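Local coordinates for nitrilotriacetate monooxygenase (Burkholderia pseudomallei, PDB 3SDO), which probably acts as a flavin-dependent monooxygenase of the NtaA/SnaA/DszA family, inserting oxygen from O2 into an organic substrate with the help of FMN, at residues I16-G20 against D34-N38; A25-V31 against P399-F403; G125-V129 against H157-V161; H266-F270 against L435-Y439; A379-I383 against V415-Y421. The contacts are given in a common frame with arbitrary orientation. Residues are numbered along the deposited sequence.

Contact 1 (I16-G20 against D34-N38); sequences IQGAG and DASVN
A tight turn docks closely when its residues are small. Ile-16 follows the first barrel strand, extended (phi/psi -101/89), and Gln-17 opens a type II' beta turn closed by Gly-20 N to Gln-17 O at 3.0 Å; the Gln-17 CA-to-CB bond points away from 34-38, and its side chain lies about 8 Å from those of Asp-61 and Thr-98, predicted FMN ligands. Gly-18 (51/-125) meets Ser-36 with CA atoms 3.8 Å apart. A beta carbon here would fall 2.1 Å from Ser-36 OG, so position and positive phi both favour glycine; Gly-18 CA lies 3.6 Å from Ser-36 OG. Ala-19 (-57/-33) sets its CB 3.9 Å from Ala-35 CB, and Gly-20 leaves the interface. Opposite, Ala-35 and Ser-36 form a short 3-10 turn, with Val-37 N to Asp-34 O at 3.0 Å, before Asn-38 N-caps helix 39-51 and donates ND2 to Asp-34 OD1 at 3.1 Å. Ser-36 OG (chi1 m) is hydrogen-bonded to His-72 rather than to the turn, although Ala-19 N lies 3.5 Å from it. The beginning and end of this beta-alpha loop of the TIM barrel meet by van der Waals packing of small residues, without direct hydrogen bonds.

Contact 2 (A25-V31 against P399-F403); sequences AWKHPSV and PVTGF
Residues 25-27 make one short 3-10 turn, with His-28 N to Ala-25 O at 2.9 Å, and His-28 to Val-31 follow as a type I beta turn with Val-31 N to His-28 O at 3.2 Å. Against them, Pro-399 and an extended Val-400 (phi/psi -130/120) lead into helix 401-418. CA atoms lie nearest at Ala-25 and Val-400 (5.4 Å) and at Ser-30 and Gly-402 (5.1 Å). Val-400 (chi1 t) is the apolar hub: its CG2 touches Ala-25 CB at 4.0 Å and its CG1 touches Val-31 CG1 at 3.9 Å. Ala-25 CB also rests 3.5 Å from Pro-399 O. Val-31 CG1 reaches Gly-402 N at 3.3 Å, where a beta carbon on residue 402 would clash with it and with Ser-30 O. Ser-30 (chi1 p) accepts a hydrogen bond from Phe-403 N at 3.2 Å on OG, which also pairs with His-28 ND1 at 2.9 Å; Ser-30 N donates to that same ND1 at 3.2 Å. The His-28 ring (chi1 t) meets the Phe-403 ring (chi1 p) obliquely, centroids 4.8 Å apart and planes at 44°, while its NE2 is bonded to Gln-290. Trp-26, turned away, meets Phe-182 of the second subunit. A hydroxyl from the loop after the first barrel strand, far away in sequence, thus satisfies the Phe-403 amide near the start of helix 401-418, joining the two by one polar link amid apolar packing.

Contact 3 (G125-V129 against H157-V161); sequences GWNVV and HLDVV
One large side chain can fill most of the gap between a strand and the helix that covers it. Strand 125-129 is regular, and helix 157-161 runs nearly antiparallel to it, at 153°, with the segment axes 11.3 Å apart at their closest; the nearest CA atoms, of Val-128 and Leu-158, are 8.0 Å apart. Trp-126 and Val-128, two residues apart, both point to the helix. The indole of Trp-126 (chi1 t, chi2 27°) is the main bump, its six-membered ring entering the hollow formed by His-157, Leu-158 and Val-161, residues i, i+1 and i+4 of the helix. Its CZ3 lies 3.6 Å from Leu-158 CD1 and 3.8 Å from Val-161 CG1. This is the layering of a TIM barrel of the bacterial luciferase type, in which helices pack round the outside of a parallel sheet; strand 124-129 is paired there with 94-100 and 215-218. At the tip of the indole, Trp-126 CH2 approaches His-157 ND1 at 3.4 Å, and the two rings meet rim to rim, six-membered ring and imidazole centroids 5.5 Å apart with planes at 57°. Leu-158 (chi1 t, chi2 p) starts out sideways but bends CD1 into the space beside the indole, where Val-128 CG2 touches it at 4.3 Å. Polar ends turn to other partners: Trp-126 NE1 bonds to Met-99 O and His-157 NE2 to Ser-104 OG, while Phe-113 from helix 106-119 stacks on the indole.

Contact 4 (H266-F270 against L435-Y439); sequences HVKVF and LGLPY
Where a strand meets a helix end near the surface, one ordered water can join what direct bonds do not. End-to-end directions are 164° apart, with His-266 opposite Leu-437 (CA atoms 6.0 Å apart) and Lys-268 opposite Leu-435 (8.2 Å). Lys-268 to Phe-270 begin a strand; Gly-436 (phi/psi 74/24) ends helix 431-435 in a Schellman motif, its positive phi suiting glycine, and the chain then extends through Leu-437 and Pro-438. The polar links run through water 1, which accepts from Lys-268 NZ at 2.6 Å, donates to Gly-436 O at 2.8 Å and bonds His-266 ND1 at 2.9 Å. Lys-268 (chi1 m, chi2 m, then t, t) also brings NZ 3.2 Å from Leu-435 O, at an angle too poor for a hydrogen bond, and CE 2.9 Å from that oxygen. One CH-pi contact joins Pro-438 CD to the face of the His-266 imidazole (chi1 m), 3.9 Å from its centroid and 9° off the normal. Van der Waals packing supplies the rest: Leu-437 CD2 lies 3.2 Å from His-266 O, 3.8 Å from His-266 CB and 4.0 Å from Lys-268 CE, and the apolar pair Phe-270 CZ and Leu-435 CD2 meets at 4.2 Å. The C-terminal tail runs nearly antiparallel beside the start of strand 268-277, which pairs with strand 235-238; Phe-270 and Leu-435 both touch His-11 of strand 11-15, while Val-267 and Val-269 pack on helix 243-259.

Contact 5 (A379-I383 against V415-Y421); sequences ASEMI and VLSARGY
The end of helix 401-418 pairs both its backbone and its polar side chains. Ala-379 lies nearest Leu-416 (CA atoms 6.1 Å apart) and Ile-383 nearest Tyr-421 (CA atoms 7.4 Å apart). Gly-420 (phi/psi 81/19) turns the chain in a Schellman motif, with Tyr-421 N bonded to Leu-416 O at 2.9 Å. Arg-419 (chi1 m, chi2 t, chi3 p) reaches across to helix 375-387, donating NH2 at 2.8 Å and NH1 at 3.0 Å to the single acceptor Ser-380 OG; NH1 also forms a salt bridge with Glu-376, and Ser-380 OG bonds Glu-376 O. Tyr-421 OH is satisfied by Asp-387, Ser-4 and Thr-6. Ile-383 packs against two flat groups: CD1 over the guanidinium, 3.5 Å from Arg-419 NE, and CG1 over the Tyr-421 ring, a CH-pi contact 3.6 Å from its centroid. Ala-379 CB packs 3.7 Å from both Val-415 CG1 and Leu-416 CD2. The two helices are consecutive in the barrel, flanking strand 393-396, and Met-382 carries the packing inward to strand 268-277.

From the N terminus, contact 1 closes a short loop between strand 11-15 and helix 39-51. Residues 25-31, within that same loop, pair with 399-403 in contact 2, so the two contacts cross; they also touch, Thr-401 being hydrogen-bonded to Gly-18 and Ala-19. Contact 2 spans most of the chain, bringing barrel beginning and end together, and encloses contact 3, which packs a mid-barrel strand against its helix. Contact 4 opens at strand 268-277 and closes in the C-terminal tail, enclosing contact 5; contact 2 is crossed by both. Helix 401-418 serves contact 2 at its start and contact 5 at its end, while contacts 3 and 4 reach one sheet, centres about 16 Å apart.

Contact 1 (I16-G20 against D34-N38)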
# COMPACT_ATOMS: atom_id res chain seq x y z
N ILE A 16 9.86 -5.25 -10.57
CA ILE A 16 8.70 -5.61 -11.37
C ILE A 16 8.00 -4.33 -11.78
O ILE A 16 7.13 -3.83 -11.07
CB ILE A 16 7.78 -6.58 -10.64
CG1 ILE A 16 8.59 -7.75 -10.07
CG2 ILE A 16 6.71 -7.09 -11.58
CD1 ILE A 16 7.75 -8.77 -9.34
N GLN A 17 8.42 -3.78 -12.92
CA GLN A 17 7.89 -2.55 -13.45
C GLN A 17 6.77 -2.87 -14.44
O GLN A 17 6.85 -2.54 -15.61
CB GLN A 17 9.01 -1.78 -14.14
CG GLN A 17 8.72 -0.32 -14.43
CD GLN A 17 8.86 0.57 -13.20
OE1 GLN A 17 8.59 0.14 -12.08
NE2 GLN A 17 9.24 1.83 -13.41
N GLY A 18 5.72 -3.52 -13.94
CA GLY A 18 4.60 -3.93 -14.76
C GLY A 18 5.10 -4.70 -15.96
O GLY A 18 5.89 -5.64 -15.82
N ALA A 19 4.72 -4.23 -17.13
CA ALA A 19 5.10 -4.85 -18.40
C ALA A 19 6.59 -4.98 -18.62
O ALA A 19 7.03 -5.92 -19.29
CB ALA A 19 4.47 -4.09 -19.59
N GLY A 20 7.37 -4.04 -18.10
CA GLY A 20 8.82 -4.10 -18.27
C GLY A 20 9.51 -2.78 -18.03
O GLY A 20 8.87 -1.73 -17.96
N ASP A 34 -2.30 -4.90 -20.40
CA ASP A 34 -2.55 -4.13 -19.15
C ASP A 34 -1.67 -4.60 -17.98
O ASP A 34 -2.01 -4.39 -16.81
CB ASP A 34 -4.03 -4.25 -18.75
CG ASP A 34 -4.43 -5.68 -18.40
OD1 ASP A 34 -3.62 -6.60 -18.58
OD2 ASP A 34 -5.56 -5.88 -17.96
N ALA A 35 -0.56 -5.26 -18.30
CA ALA A 35 0.34 -5.80 -17.29
C ALA A 35 0.57 -4.84 -16.11
O ALA A 35 0.53 -5.27 -14.96
CB ALA A 35 1.69 -6.21 -17.93
N SER A 36 0.80 -3.56 -16.38
CA SER A 36 1.12 -2.62 -15.29
C SER A 36 0.08 -2.49 -14.18
O SER A 36 0.43 -2.18 -13.06
CB SER A 36 1.51 -1.26 -15.84
OG SER A 36 2.78 -1.38 -16.45
N VAL A 37 -1.19 -2.73 -14.50
CA VAL A 37 -2.26 -2.74 -13.51
C VAL A 37 -3.08 -4.04 -13.63
O VAL A 37 -4.31 -4.04 -13.56
CB VAL A 37 -3.15 -1.48 -13.63
CG1 VAL A 37 -2.41 -0.27 -13.13
CG2 VAL A 37 -3.58 -1.24 -15.07
N ASN A 38 -2.36 -5.14 -13.80
CA ASN A 38 -2.94 -6.48 -13.85
C ASN A 38 -2.37 -7.25 -12.65
O ASN A 38 -1.21 -7.71 -12.70
CB ASN A 38 -2.55 -7.16 -15.16
CG ASN A 38 -3.13 -8.57 -15.31
OD1 ASN A 38 -3.05 -9.38 -14.39
ND2 ASN A 38 -3.74 -8.83 -16.46

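Contact 2 (A25-V31 against P399-F403)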
# COMPACT_ATOMS: atom_id res chain seq x y z
N ALA A 25 7.08 -1.80 -23.26
CA ALA A 25 6.99 -3.24 -23.03
C ALA A 25 5.55 -3.76 -23.12
O ALA A 25 5.34 -4.95 -23.39
CB ALA A 25 7.62 -3.60 -21.66
N TRP A 26 4.56 -2.88 -22.90
CA TRP A 26 3.14 -3.28 -23.00
C TRP A 26 2.78 -3.83 -24.38
O TRP A 26 1.74 -4.49 -24.54
CB TRP A 26 2.19 -2.12 -22.68
CG TRP A 26 2.18 -1.00 -23.68
CD1 TRP A 26 3.03 0.09 -23.72
CD2 TRP A 26 1.27 -0.83 -24.78
NE1 TRP A 26 2.72 0.90 -24.79
CE2 TRP A 26 1.64 0.37 -25.45
CE3 TRP A 26 0.18 -1.57 -25.26
CZ2 TRP A 26 0.96 0.84 -26.57
CZ3 TRP A 26 -0.48 -1.10 -26.39
CH2 TRP A 26 -0.10 0.10 -27.03
N LYS A 27 3.59 -3.49 -25.38
CA LYS A 27 3.39 -3.97 -26.75
C LYS A 27 3.89 -5.40 -26.97
O LYS A 27 3.55 -6.03 -27.98
CB LYS A 27 4.11 -3.09 -27.78
CG LYS A 27 3.74 -1.61 -27.82
CD LYS A 27 4.42 -0.97 -29.06
CE LYS A 27 4.36 0.54 -29.05
NZ LYS A 27 5.28 1.21 -30.06
N HIS A 28 4.76 -5.90 -26.09
CA HIS A 28 5.37 -7.22 -26.32
C HIS A 28 4.39 -8.35 -26.02
O HIS A 28 3.75 -8.34 -24.96
CB HIS A 28 6.65 -7.42 -25.49
CG HIS A 28 7.51 -8.50 -26.04
ND1 HIS A 28 7.43 -9.80 -25.62
CD2 HIS A 28 8.40 -8.49 -27.06
CE1 HIS A 28 8.26 -10.54 -26.33
NE2 HIS A 28 8.86 -9.77 -27.22
N PRO A 29 4.28 -9.35 -26.94
CA PRO A 29 3.31 -10.44 -26.75
C PRO A 29 3.54 -11.36 -25.56
O PRO A 29 2.65 -12.09 -25.20
CB PRO A 29 3.41 -11.26 -28.06
CG PRO A 29 4.66 -10.82 -28.73
CD PRO A 29 4.98 -9.44 -28.24
N SER A 30 4.72 -11.34 -24.94
CA SER A 30 4.97 -12.19 -23.77
C SER A 30 4.34 -11.65 -22.46
O SER A 30 4.44 -12.31 -21.42
CB SER A 30 6.48 -12.38 -23.57
OG SER A 30 7.13 -11.19 -23.08
N VAL A 31 3.74 -10.46 -22.51
CA VAL A 31 3.01 -9.92 -21.36
C VAL A 31 1.60 -9.51 -21.76
O VAL A 31 1.35 -9.24 -22.93
CB VAL A 31 3.76 -8.70 -20.72
CG1 VAL A 31 5.19 -9.10 -20.28
CG2 VAL A 31 3.79 -7.51 -21.69
N PRO A 399 13.99 -5.61 -19.67
CA PRO A 399 13.27 -4.77 -20.61
C PRO A 399 11.78 -5.17 -20.75
O PRO A 399 10.90 -4.31 -20.80
CB PRO A 399 14.05 -4.99 -21.93
CG PRO A 399 15.39 -5.30 -21.52
CD PRO A 399 15.25 -6.12 -20.24
N VAL A 400 11.51 -6.47 -20.78
CA VAL A 400 10.15 -7.01 -20.82
C VAL A 400 10.07 -8.08 -19.72
O VAL A 400 10.84 -9.03 -19.73
CB VAL A 400 9.83 -7.62 -22.22
CG1 VAL A 400 8.47 -8.33 -22.21
CG2 VAL A 400 9.84 -6.53 -23.32
N THR A 401 9.16 -7.88 -18.76
CA THR A 401 9.08 -8.71 -17.56
C THR A 401 8.68 -10.18 -17.85
O THR A 401 8.99 -11.08 -17.07
CB THR A 401 8.07 -8.11 -16.55
OG1 THR A 401 8.23 -6.68 -16.47
CG2 THR A 401 8.25 -8.73 -15.18
N GLY A 402 7.98 -10.39 -18.96
CA GLY A 402 7.61 -11.73 -19.44
C GLY A 402 8.82 -12.56 -19.84
O GLY A 402 9.41 -13.24 -19.00
N PHE A 403 9.20 -12.52 -21.10
CA PHE A 403 10.30 -13.37 -21.57
C PHE A 403 11.61 -13.03 -20.90
O PHE A 403 12.43 -13.91 -20.69
CB PHE A 403 10.46 -13.35 -23.09
CG PHE A 403 11.25 -12.19 -23.61
CD1 PHE A 403 12.62 -12.26 -23.67
CD2 PHE A 403 10.61 -11.04 -24.04
CE1 PHE A 403 13.36 -11.20 -24.17
CE2 PHE A 403 11.34 -9.97 -24.53
CZ PHE A 403 12.72 -10.05 -24.59

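Contact 3 (G125-V129 against H157-V161)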
# COMPACT_ATOMS: atom_id res chain seq x y z
N GLY A 125 10.73 -4.30 2.85
CA GLY A 125 11.83 -3.36 2.62
C GLY A 125 11.26 -2.02 2.19
O GLY A 125 10.21 -1.97 1.55
N TRP A 126 11.91 -0.93 2.59
CA TRP A 126 11.47 0.41 2.18
C TRP A 126 12.59 1.04 1.39
O TRP A 126 13.70 1.19 1.91
CB TRP A 126 11.11 1.28 3.41
CG TRP A 126 10.86 2.76 3.13
CD1 TRP A 126 10.44 3.32 1.98
CD2 TRP A 126 10.99 3.86 4.07
NE1 TRP A 126 10.31 4.69 2.12
CE2 TRP A 126 10.66 5.04 3.39
CE3 TRP A 126 11.38 3.94 5.42
CZ2 TRP A 126 10.71 6.30 4.00
CZ3 TRP A 126 11.42 5.17 6.03
CH2 TRP A 126 11.09 6.34 5.31
N ASN A 127 12.29 1.39 0.13
CA ASN A 127 13.18 2.17 -0.70
C ASN A 127 12.90 3.63 -0.44
O ASN A 127 11.85 4.15 -0.86
CB ASN A 127 13.02 1.86 -2.20
CG ASN A 127 13.92 2.74 -3.06
OD1 ASN A 127 15.09 2.98 -2.71
ND2 ASN A 127 13.39 3.24 -4.18
N VAL A 128 13.81 4.27 0.29
CA VAL A 128 13.69 5.67 0.69
C VAL A 128 14.07 6.55 -0.49
O VAL A 128 15.20 6.54 -0.96
CB VAL A 128 14.59 5.97 1.91
CG1 VAL A 128 14.55 7.48 2.31
CG2 VAL A 128 14.19 5.08 3.09
N VAL A 129 13.08 7.29 -1.00
CA VAL A 129 13.29 8.18 -2.12
C VAL A 129 13.42 9.62 -1.63
O VAL A 129 12.52 10.16 -1.00
CB VAL A 129 12.19 7.97 -3.16
CG1 VAL A 129 11.94 9.20 -3.95
CG2 VAL A 129 12.60 6.78 -4.07
N HIS A 157 13.38 12.21 8.63
CA HIS A 157 12.20 11.36 8.38
C HIS A 157 12.52 9.89 8.68
O HIS A 157 11.76 9.19 9.37
CB HIS A 157 11.78 11.56 6.92
CG HIS A 157 10.51 10.87 6.53
ND1 HIS A 157 10.44 9.51 6.32
CD2 HIS A 157 9.28 11.37 6.23
CE1 HIS A 157 9.22 9.19 5.93
NE2 HIS A 157 8.49 10.30 5.88
N LEU A 158 13.64 9.42 8.14
CA LEU A 158 14.08 8.05 8.36
C LEU A 158 14.36 7.79 9.84
O LEU A 158 13.98 6.74 10.37
CB LEU A 158 15.33 7.77 7.54
CG LEU A 158 15.90 6.37 7.58
CD1 LEU A 158 14.80 5.34 7.35
CD2 LEU A 158 16.98 6.20 6.51
N ASP A 159 15.00 8.75 10.50
CA ASP A 159 15.34 8.64 11.92
C ASP A 159 14.05 8.50 12.74
O ASP A 159 14.01 7.72 13.69
CB ASP A 159 16.10 9.86 12.45
CG ASP A 159 17.54 9.91 12.00
OD1 ASP A 159 18.03 8.91 11.45
OD2 ASP A 159 18.20 10.97 12.19
N VAL A 160 13.02 9.24 12.36
CA VAL A 160 11.72 9.14 13.03
C VAL A 160 11.08 7.76 12.79
O VAL A 160 10.65 7.10 13.74
CB VAL A 160 10.76 10.26 12.57
CG1 VAL A 160 9.34 10.08 13.19
CG2 VAL A 160 11.32 11.64 12.99
N VAL A 161 11.04 7.32 11.54
CA VAL A 161 10.47 6.01 11.24
C VAL A 161 11.15 4.90 12.05
O VAL A 161 10.48 4.14 12.75
CB VAL A 161 10.49 5.71 9.75
CG1 VAL A 161 10.03 4.24 9.45
CG2 VAL A 161 9.56 6.67 9.05

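Contact 4 (H266-F270 against L435-Y439)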
# COMPACT_ATOMS: atom_id res chain seq x y z
N HIS A 266 27.77 -5.07 5.67
CA HIS A 266 26.31 -5.16 5.78
C HIS A 266 25.61 -4.03 5.04
O HIS A 266 24.43 -3.76 5.28
CB HIS A 266 25.88 -5.17 7.24
CG HIS A 266 26.53 -6.25 8.03
ND1 HIS A 266 26.64 -7.54 7.56
CD2 HIS A 266 27.09 -6.24 9.26
CE1 HIS A 266 27.27 -8.27 8.46
NE2 HIS A 266 27.57 -7.51 9.50
N VAL A 267 26.32 -3.36 4.14
CA VAL A 267 25.68 -2.41 3.23
C VAL A 267 25.85 -2.98 1.85
O VAL A 267 26.93 -2.88 1.26
CB VAL A 267 26.32 -1.03 3.28
CG1 VAL A 267 25.54 -0.06 2.32
CG2 VAL A 267 26.39 -0.54 4.75
N LYS A 268 24.78 -3.59 1.35
CA LYS A 268 24.84 -4.31 0.09
C LYS A 268 24.71 -3.36 -1.10
O LYS A 268 23.85 -2.46 -1.11
CB LYS A 268 23.71 -5.35 0.04
CG LYS A 268 23.64 -6.29 1.24
CD LYS A 268 24.88 -7.17 1.39
CE LYS A 268 24.63 -8.22 2.43
NZ LYS A 268 25.75 -9.13 2.70
N VAL A 269 25.52 -3.56 -2.13
CA VAL A 269 25.45 -2.73 -3.34
C VAL A 269 24.96 -3.57 -4.51
O VAL A 269 25.60 -4.56 -4.88
CB VAL A 269 26.79 -2.08 -3.65
CG1 VAL A 269 26.75 -1.35 -4.98
CG2 VAL A 269 27.22 -1.11 -2.51
N PHE A 270 23.84 -3.15 -5.10
CA PHE A 270 23.13 -3.88 -6.15
C PHE A 270 22.91 -3.02 -7.40
O PHE A 270 21.89 -2.34 -7.54
CB PHE A 270 21.77 -4.34 -5.60
CG PHE A 270 21.86 -5.31 -4.42
CD1 PHE A 270 22.93 -6.20 -4.29
CD2 PHE A 270 20.87 -5.34 -3.48
CE1 PHE A 270 22.97 -7.10 -3.21
CE2 PHE A 270 20.89 -6.25 -2.44
CZ PHE A 270 21.93 -7.11 -2.28
N LEU A 435 19.52 -11.86 2.60
CA LEU A 435 20.60 -10.95 2.23
C LEU A 435 21.83 -11.12 3.11
O LEU A 435 22.84 -10.47 2.87
CB LEU A 435 20.13 -9.48 2.25
CG LEU A 435 18.96 -9.12 1.32
CD1 LEU A 435 18.60 -7.63 1.42
CD2 LEU A 435 19.26 -9.54 -0.15
N GLY A 436 21.75 -11.98 4.12
CA GLY A 436 22.85 -12.23 5.01
C GLY A 436 23.07 -11.06 5.96
O GLY A 436 24.19 -10.86 6.44
N LEU A 437 22.01 -10.28 6.20
CA LEU A 437 22.07 -9.20 7.17
C LEU A 437 21.66 -9.72 8.56
O LEU A 437 20.79 -10.57 8.67
CB LEU A 437 21.14 -8.06 6.77
CG LEU A 437 21.45 -7.34 5.46
CD1 LEU A 437 20.28 -6.47 5.04
CD2 LEU A 437 22.73 -6.51 5.57
N PRO A 438 22.28 -9.19 9.63
CA PRO A 438 21.89 -9.59 10.97
C PRO A 438 20.52 -9.04 11.38
O PRO A 438 20.15 -7.94 10.97
CB PRO A 438 22.98 -9.00 11.87
CG PRO A 438 23.71 -8.03 11.05
CD PRO A 438 23.44 -8.29 9.61
N TYR A 439 19.80 -9.83 12.16
CA TYR A 439 18.56 -9.40 12.80
C TYR A 439 18.73 -8.00 13.38
O TYR A 439 19.74 -7.70 14.01
CB TYR A 439 18.14 -10.42 13.88
CG TYR A 439 16.92 -10.00 14.65
CD1 TYR A 439 17.04 -9.28 15.85
CD2 TYR A 439 15.64 -10.25 14.16
CE1 TYR A 439 15.92 -8.85 16.53
CE2 TYR A 439 14.53 -9.84 14.84
CZ TYR A 439 14.67 -9.14 16.02
OH TYR A 439 13.54 -8.73 16.67
O HOH W 1 26.17 -9.28 5.26

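Contact 5 (A379-I383 against V415-Y421)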
# COMPACT_ATOMS: atom_id res chain seq x y z
N ALA A 379 26.63 -14.70 -17.65
CA ALA A 379 27.03 -15.10 -16.30
C ALA A 379 28.48 -14.68 -15.99
O ALA A 379 28.75 -14.19 -14.89
CB ALA A 379 26.86 -16.62 -16.08
N SER A 380 29.38 -14.85 -16.96
CA SER A 380 30.76 -14.46 -16.81
C SER A 380 30.90 -12.96 -16.50
O SER A 380 31.74 -12.58 -15.69
CB SER A 380 31.59 -14.83 -18.05
OG SER A 380 31.83 -16.24 -18.11
N GLU A 381 30.08 -12.12 -17.13
CA GLU A 381 30.13 -10.67 -16.91
C GLU A 381 29.60 -10.32 -15.51
O GLU A 381 30.17 -9.49 -14.82
CB GLU A 381 29.33 -9.95 -18.00
CG GLU A 381 29.32 -8.44 -17.89
CD GLU A 381 30.66 -7.77 -18.16
OE1 GLU A 381 31.65 -8.46 -18.50
OE2 GLU A 381 30.72 -6.53 -18.04
N MET A 382 28.52 -10.97 -15.09
CA MET A 382 28.02 -10.79 -13.72
C MET A 382 29.07 -11.20 -12.71
O MET A 382 29.27 -10.50 -11.71
CB MET A 382 26.73 -11.59 -13.46
CG MET A 382 25.55 -11.10 -14.30
SD MET A 382 24.06 -12.12 -14.14
CE MET A 382 23.12 -11.39 -15.49
N ILE A 383 29.73 -12.33 -12.96
CA ILE A 383 30.80 -12.81 -12.08
C ILE A 383 31.92 -11.79 -12.05
O ILE A 383 32.47 -11.50 -11.00
CB ILE A 383 31.32 -14.18 -12.52
CG1 ILE A 383 30.30 -15.27 -12.13
CG2 ILE A 383 32.76 -14.44 -11.95
CD1 ILE A 383 30.44 -16.63 -12.87
N VAL A 415 23.42 -21.65 -14.74
CA VAL A 415 24.84 -21.48 -15.06
C VAL A 415 25.59 -20.87 -13.88
O VAL A 415 26.65 -21.36 -13.49
CB VAL A 415 25.05 -20.58 -16.31
CG1 VAL A 415 26.55 -20.24 -16.51
CG2 VAL A 415 24.44 -21.25 -17.55
N LEU A 416 25.04 -19.83 -13.27
CA LEU A 416 25.68 -19.26 -12.08
C LEU A 416 25.80 -20.28 -10.95
O LEU A 416 26.86 -20.37 -10.30
CB LEU A 416 24.96 -18.01 -11.60
CG LEU A 416 25.11 -16.73 -12.41
CD1 LEU A 416 24.16 -15.65 -11.84
CD2 LEU A 416 26.56 -16.25 -12.40
N SER A 417 24.74 -21.06 -10.72
CA SER A 417 24.75 -22.10 -9.70
C SER A 417 25.85 -23.14 -9.99
O SER A 417 26.61 -23.52 -9.09
CB SER A 417 23.38 -22.81 -9.57
OG SER A 417 22.35 -21.93 -9.16
N ALA A 418 25.94 -23.58 -11.23
CA ALA A 418 26.96 -24.55 -11.62
C ALA A 418 28.39 -24.06 -11.38
O ALA A 418 29.28 -24.87 -11.10
CB ALA A 418 26.76 -24.96 -13.08
N ARG A 419 28.59 -22.74 -11.45
CA ARG A 419 29.90 -22.13 -11.24
C ARG A 419 30.15 -21.66 -9.80
O ARG A 419 31.22 -21.08 -9.52
CB ARG A 419 30.10 -20.96 -12.23
CG ARG A 419 29.96 -21.43 -13.67
CD ARG A 419 29.77 -20.30 -14.70
NE ARG A 419 30.97 -19.49 -14.86
CZ ARG A 419 31.14 -18.58 -15.82
NH1 ARG A 419 30.21 -18.38 -16.78
NH2 ARG A 419 32.27 -17.89 -15.84
N GLY A 420 29.22 -21.94 -8.89
CA GLY A 420 29.40 -21.60 -7.46
C GLY A 420 29.10 -20.17 -7.09
O GLY A 420 29.52 -19.66 -6.03
N TYR A 421 28.34 -19.50 -7.96
CA TYR A 421 28.00 -18.10 -7.77
C TYR A 421 26.49 -17.84 -7.55
O TYR A 421 26.05 -16.69 -7.63
CB TYR A 421 28.52 -17.29 -8.96
CG TYR A 421 30.00 -16.94 -8.91
CD1 TYR A 421 30.42 -15.77 -8.31
CD2 TYR A 421 30.95 -17.73 -9.51
CE1 TYR A 421 31.77 -15.42 -8.27
CE2 TYR A 421 32.31 -17.39 -9.50
CZ TYR A 421 32.70 -16.22 -8.87
OH TYR A 421 34.02 -15.85 -8.83